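PDB 3CJY: putative thioesterase from Novosphingobium aromaticivorans, which probably hydrolyses acyl-CoA thioesters, as expected of a two-domain hotdog-fold thioesterase, and also binds a calcium ion. Local coordinates for residues A5-I19 and A39-T51. Residues are numbered along the deposited sequence; the frame is centred on the assembly and turned at random. Where two conformers were deposited one is given.
Sequences AFPALVRQDDARYAI and ASMALALDVAAET. With CA (calcium ion), chain B.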
loop_
_atom_site.group_PDB
_atom_site.type_symbol
_atom_site.label_atom_id
_atom_site.label_comp_id
_atom_site.label_asym_id
_atom_site.label_seq_id
_atom_site.Cartn_x
_atom_site.Cartn_y
_atom_site.Cartn_z
ATOM N N ALA A 5 3.707 18.823 -14.960
ATOM C CA ALA A 5 2.526 18.326 -14.168
ATOM C C ALA A 5 1.930 19.415 -13.273
ATOM O O ALA A 5 0.707 19.544 -13.178
ATOM C CB ALA A 5 2.891 17.064 -13.337
ATOM N N PHE A 6 2.794 20.196 -12.631
ATOM C CA PHE A 6 2.354 21.272 -11.743
ATOM C C PHE A 6 3.121 22.560 -12.032
ATOM O O PHE A 6 4.174 22.802 -11.428
ATOM C CB PHE A 6 2.587 20.887 -10.276
ATOM C CG PHE A 6 1.772 19.711 -9.822
ATOM C CD1 PHE A 6 0.497 19.882 -9.342
ATOM C CD2 PHE A 6 2.295 18.430 -9.862
ATOM C CE1 PHE A 6 -0.264 18.821 -8.941
ATOM C CE2 PHE A 6 1.531 17.355 -9.445
ATOM C CZ PHE A 6 0.252 17.558 -8.978
ATOM N N PRO A 7 2.603 23.388 -12.960
ATOM C CA PRO A 7 3.205 24.670 -13.351
ATOM C C PRO A 7 3.488 25.606 -12.170
ATOM O O PRO A 7 4.498 26.318 -12.158
ATOM C CB PRO A 7 2.136 25.294 -14.249
ATOM C CG PRO A 7 1.378 24.159 -14.809
ATOM C CD PRO A 7 1.414 23.062 -13.767
ATOM N N ALA A 8 2.592 25.587 -11.191
ATOM C CA ALA A 8 2.689 26.472 -10.006
ATOM C C ALA A 8 3.739 25.986 -8.988
ATOM O O ALA A 8 4.056 26.676 -8.026
ATOM C CB ALA A 8 1.323 26.613 -9.345
ATOM N N LEU A 9 4.293 24.812 -9.234
ATOM C CA LEU A 9 5.306 24.236 -8.338
ATOM C C LEU A 9 6.632 24.940 -8.559
ATOM O O LEU A 9 7.105 25.051 -9.685
ATOM C CB LEU A 9 5.449 22.720 -8.573
ATOM C CG LEU A 9 6.322 21.896 -7.617
ATOM C CD1 LEU A 9 5.930 22.051 -6.154
ATOM C CD2 LEU A 9 6.253 20.420 -8.029
ATOM N N VAL A 10 7.224 25.435 -7.484
ATOM C CA VAL A 10 8.514 26.121 -7.579
ATOM C C VAL A 10 9.595 25.348 -6.855
ATOM O O VAL A 10 9.420 24.900 -5.749
ATOM C CB VAL A 10 8.462 27.551 -7.023
ATOM C CG1 VAL A 10 9.845 28.213 -7.090
ATOM C CG2 VAL A 10 7.474 28.400 -7.801
ATOM N N ARG A 11 10.715 25.182 -7.528
ATOM C CA ARG A 11 11.866 24.493 -6.961
ATOM C C ARG A 11 12.847 25.501 -6.389
ATOM O O ARG A 11 13.259 26.441 -7.072
ATOM C CB ARG A 11 12.532 23.689 -8.064
ATOM C CG ARG A 11 13.674 22.799 -7.665
ATOM C CD ARG A 11 14.241 22.230 -8.963
ATOM N NE ARG A 11 14.730 20.867 -8.838
ATOM C CZ ARG A 11 15.961 20.533 -8.469
ATOM N NH1 ARG A 11 16.842 21.474 -8.171
ATOM N NH2 ARG A 11 16.294 19.251 -8.392
ATOM N N GLN A 12 13.207 25.333 -5.126
ATOM C CA GLN A 12 14.172 26.235 -4.515
ATOM C C GLN A 12 15.544 25.623 -4.779
ATOM O O GLN A 12 16.523 26.323 -5.059
ATOM C CB GLN A 12 13.923 26.407 -3.024
ATOM C CG GLN A 12 12.440 26.382 -2.597
ATOM C CD GLN A 12 11.576 27.449 -3.226
ATOM O OE1 GLN A 12 11.767 27.837 -4.385
ATOM N NE2 GLN A 12 10.591 27.914 -2.469
ATOM N N ASP A 13 15.593 24.301 -4.715
ATOM C CA ASP A 13 16.815 23.541 -4.997
ATOM C C ASP A 13 16.528 22.065 -5.158
ATOM O O ASP A 13 15.368 21.642 -5.154
ATOM C CB ASP A 13 17.873 23.741 -3.898
ATOM C CG ASP A 13 17.298 23.639 -2.499
ATOM O OD1 ASP A 13 16.895 22.525 -2.087
ATOM O OD2 ASP A 13 17.273 24.682 -1.805
ATOM N N ASP A 14 17.588 21.281 -5.333
ATOM C CA ASP A 14 17.413 19.832 -5.357
ATOM C C ASP A 14 16.841 19.813 -3.917
ATOM O O ASP A 14 17.134 20.705 -3.118
ATOM C CB ASP A 14 18.781 19.117 -5.452
ATOM C CG ASP A 14 18.758 17.818 -6.283
ATOM O OD1 ASP A 14 18.411 17.843 -7.497
ATOM O OD2 ASP A 14 19.211 16.770 -5.760
ATOM N N ALA A 15 15.992 18.886 -3.560
ATOM C CA ALA A 15 15.543 18.844 -2.167
ATOM C C ALA A 15 14.439 19.807 -1.703
ATOM O O ALA A 15 13.674 19.394 -0.865
ATOM C CB ALA A 15 16.730 18.934 -1.202
ATOM N N ARG A 16 14.334 21.053 -2.172
ATOM C CA ARG A 16 13.257 21.922 -1.631
ATOM C C ARG A 16 12.381 22.591 -2.668
ATOM O O ARG A 16 12.860 23.295 -3.556
ATOM C CB ARG A 16 13.812 22.953 -0.670
ATOM C CG ARG A 16 14.476 22.339 0.543
ATOM N N TYR A 17 11.078 22.376 -2.505
ATOM C CA TYR A 17 10.050 22.882 -3.426
ATOM C C TYR A 17 8.873 23.500 -2.690
ATOM O O TYR A 17 8.626 23.207 -1.545
ATOM C CB TYR A 17 9.504 21.746 -4.275
ATOM C CG TYR A 17 10.518 20.962 -5.058
ATOM C CD1 TYR A 17 11.352 20.071 -4.427
ATOM C CD2 TYR A 17 10.566 21.043 -6.436
ATOM C CE1 TYR A 17 12.242 19.296 -5.136
ATOM C CE2 TYR A 17 11.484 20.272 -7.172
ATOM C CZ TYR A 17 12.306 19.400 -6.511
ATOM O OH TYR A 17 13.215 18.644 -7.193
ATOM N N ALA A 18 8.126 24.351 -3.366
ATOM C CA ALA A 18 6.916 24.942 -2.767
ATOM C C ALA A 18 5.818 25.194 -3.812
ATOM O O ALA A 18 6.085 25.395 -4.999
ATOM C CB ALA A 18 7.238 26.211 -1.990
ATOM N N ILE A 19 4.574 25.092 -3.364
ATOM C CA ILE A 19 3.416 25.329 -4.231
ATOM C C ILE A 19 2.280 25.893 -3.386
ATOM O O ILE A 19 2.073 25.472 -2.261
ATOM C CB ILE A 19 2.940 24.034 -4.942
ATOM C CG1 ILE A 19 1.794 24.344 -5.928
ATOM C CG2 ILE A 19 2.512 23.004 -3.894
ATOM C CD1 ILE A 19 1.516 23.261 -6.991
ATOM N N ALA A 39 -3.524 14.762 -4.881
ATOM C CA ALA A 39 -2.623 15.839 -5.366
ATOM C C ALA A 39 -1.389 15.866 -4.478
ATOM O O ALA A 39 -0.309 16.103 -4.931
ATOM C CB ALA A 39 -3.304 17.208 -5.347
ATOM N N SER A 40 -1.575 15.612 -3.203
ATOM C CA SER A 40 -0.441 15.541 -2.276
ATOM C C SER A 40 0.510 14.427 -2.738
ATOM O O SER A 40 1.732 14.627 -2.790
ATOM C CB SER A 40 -0.903 15.292 -0.845
ATOM O OG SER A 40 -1.525 16.477 -0.351
HETATM N N MSE A 41 -0.072 13.270 -3.010
HETATM C CA MSE A 41 0.711 12.141 -3.497
HETATM C C MSE A 41 1.399 12.501 -4.816
HETATM O O MSE A 41 2.629 12.325 -4.965
HETATM C CB MSE A 41 -0.096 10.860 -3.650
HETATM C CG MSE A 41 0.742 9.826 -4.369
HETATM SE SE MSE A 41 2.272 9.127 -3.304
HETATM C CE MSE A 41 1.220 7.878 -2.274
ATOM N N ALA A 42 0.655 13.076 -5.746
ATOM C CA ALA A 42 1.199 13.495 -7.044
ATOM C C ALA A 42 2.415 14.391 -6.890
ATOM O O ALA A 42 3.429 14.230 -7.560
ATOM C CB ALA A 42 0.134 14.189 -7.873
ATOM N N LEU A 43 2.297 15.366 -5.986
ATOM C CA LEU A 43 3.346 16.354 -5.724
ATOM C C LEU A 43 4.554 15.696 -5.099
ATOM O O LEU A 43 5.692 15.986 -5.437
ATOM C CB LEU A 43 2.790 17.485 -4.844
ATOM C CG LEU A 43 1.911 18.546 -5.522
ATOM C CD1 LEU A 43 0.953 19.279 -4.566
ATOM C CD2 LEU A 43 2.795 19.553 -6.286
ATOM N N ALA A 44 4.293 14.779 -4.192
ATOM C CA ALA A 44 5.404 14.085 -3.517
ATOM C C ALA A 44 6.185 13.269 -4.556
ATOM O O ALA A 44 7.449 13.267 -4.598
ATOM C CB ALA A 44 4.859 13.213 -2.390
ATOM N N LEU A 45 5.448 12.584 -5.427
ATOM C CA LEU A 45 6.093 11.777 -6.437
ATOM C C LEU A 45 6.812 12.600 -7.480
ATOM O O LEU A 45 7.852 12.199 -7.997
ATOM C CB LEU A 45 5.092 10.880 -7.131
ATOM C CG LEU A 45 4.306 9.865 -6.295
ATOM C CD1 LEU A 45 3.295 9.159 -7.217
ATOM C CD2 LEU A 45 5.256 8.884 -5.622
ATOM N N ASP A 46 6.264 13.779 -7.750
ATOM C CA ASP A 46 6.809 14.685 -8.752
ATOM C C ASP A 46 8.181 15.201 -8.282
ATOM O O ASP A 46 9.176 15.060 -8.982
ATOM C CB ASP A 46 5.840 15.854 -9.022
ATOM C CG ASP A 46 6.243 16.682 -10.235
ATOM O OD1 ASP A 46 6.060 16.202 -11.372
ATOM O OD2 ASP A 46 6.725 17.811 -10.063
ATOM N N VAL A 47 8.222 15.696 -7.053
ATOM C CA VAL A 47 9.452 16.293 -6.486
ATOM C C VAL A 47 10.545 15.226 -6.303
ATOM O O VAL A 47 11.736 15.496 -6.485
ATOM C CB VAL A 47 9.185 17.132 -5.188
ATOM C CG1 VAL A 47 8.251 18.268 -5.533
ATOM C CG2 VAL A 47 8.642 16.301 -3.990
ATOM N N ALA A 48 10.129 14.016 -5.961
ATOM C CA ALA A 48 11.059 12.881 -5.790
ATOM C C ALA A 48 11.692 12.542 -7.138
ATOM O O ALA A 48 12.914 12.442 -7.251
ATOM C CB ALA A 48 10.348 11.635 -5.203
ATOM N N ALA A 49 10.872 12.407 -8.168
ATOM C CA ALA A 49 11.391 12.062 -9.507
ATOM C C ALA A 49 12.291 13.181 -10.044
ATOM O O ALA A 49 13.344 12.939 -10.648
ATOM C CB ALA A 49 10.244 11.781 -10.458
ATOM N N GLU A 50 11.904 14.409 -9.747
ATOM C CA GLU A 50 12.630 15.592 -10.251
ATOM C C GLU A 50 13.981 15.707 -9.530
ATOM O O GLU A 50 15.013 16.069 -10.111
ATOM C CB GLU A 50 11.740 16.836 -10.048
ATOM C CG GLU A 50 11.655 17.797 -11.237
ATOM C CD GLU A 50 12.684 18.859 -11.195
ATOM O OE1 GLU A 50 13.205 19.087 -10.078
ATOM O OE2 GLU A 50 12.966 19.467 -12.256
ATOM N N THR A 51 13.987 15.382 -8.251
ATOM C CA THR A 51 15.222 15.451 -7.464
ATOM C C THR A 51 16.134 14.292 -7.808
ATOM O O THR A 51 17.314 14.487 -8.008
ATOM C CB THR A 51 14.923 15.403 -5.973
ATOM O OG1 THR A 51 14.189 16.572 -5.629
ATOM C CG2 THR A 51 16.201 15.322 -5.149
HETATM CA CA CA B . 19.279 15.744 -8.074
HETATM O O HOH W 1 5.680 19.522 -12.260
HETATM O O HOH W 2 20.068 14.374 -6.406
#
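Phe6 lies flat against Leu43, whose CD2 sits over the centre of the ring, 3.7 Å from the Phe6 centroid, in a CH-pi contact. The ring edge meets Ala42, with Phe6 CZ 3.5 Å from Ala42 CB. Leu9 and Ile19 close on the same leucine methyl, and Leu9 CD2 also reaches Val47 CG1. Beside them, the Tyr17 ring takes Val47 CG1 over one face, 17° off the ring normal. With CG anti to the carbonyl carbon (chi1 -56°), Tyr17 lays that face on Val47 and points its hydroxyl at Glu50. This packed half joins the N-terminal turn and the hairpin of strands 10-13 and 16-20 to helix 37-52, the central helix of the N-terminal hotdog domain; Leu75 and Val77 of strand 72-79 touch Val47 as well.

The solvent-facing edge meets the helix through thin contact or polar groups. At one end exposed Ala5 brings only its CB near the helix, 3.8 Å from Asp46 OD1. At the other, Glu50 OE1 takes two donors: Arg11 NE, 2.7 Å away on the syn lone pair of OE1, and the Tyr17 hydroxyl on the anti one. The guanidinium and carboxylate planes stand 68° apart, so the salt bridge uses one oxygen rather than a flat two-pronged pairing. Arg11 NH2 turns instead to Asp14 OD1, 2.7 Å away. A phenylalanine in place of Tyr17 would probably keep the packing on Val47 but leave Glu50 OE1 without its second donor.

Asp14 grips calcium with both oxygens, OD1 at 2.3 Å from the ion, while the Thr51 carbonyl and a water add further ligands. Arg11 and calcium thus share the Asp14 carboxylate, and through Glu50 and Thr51 both link the hairpin turn to the helix near its C-terminal end.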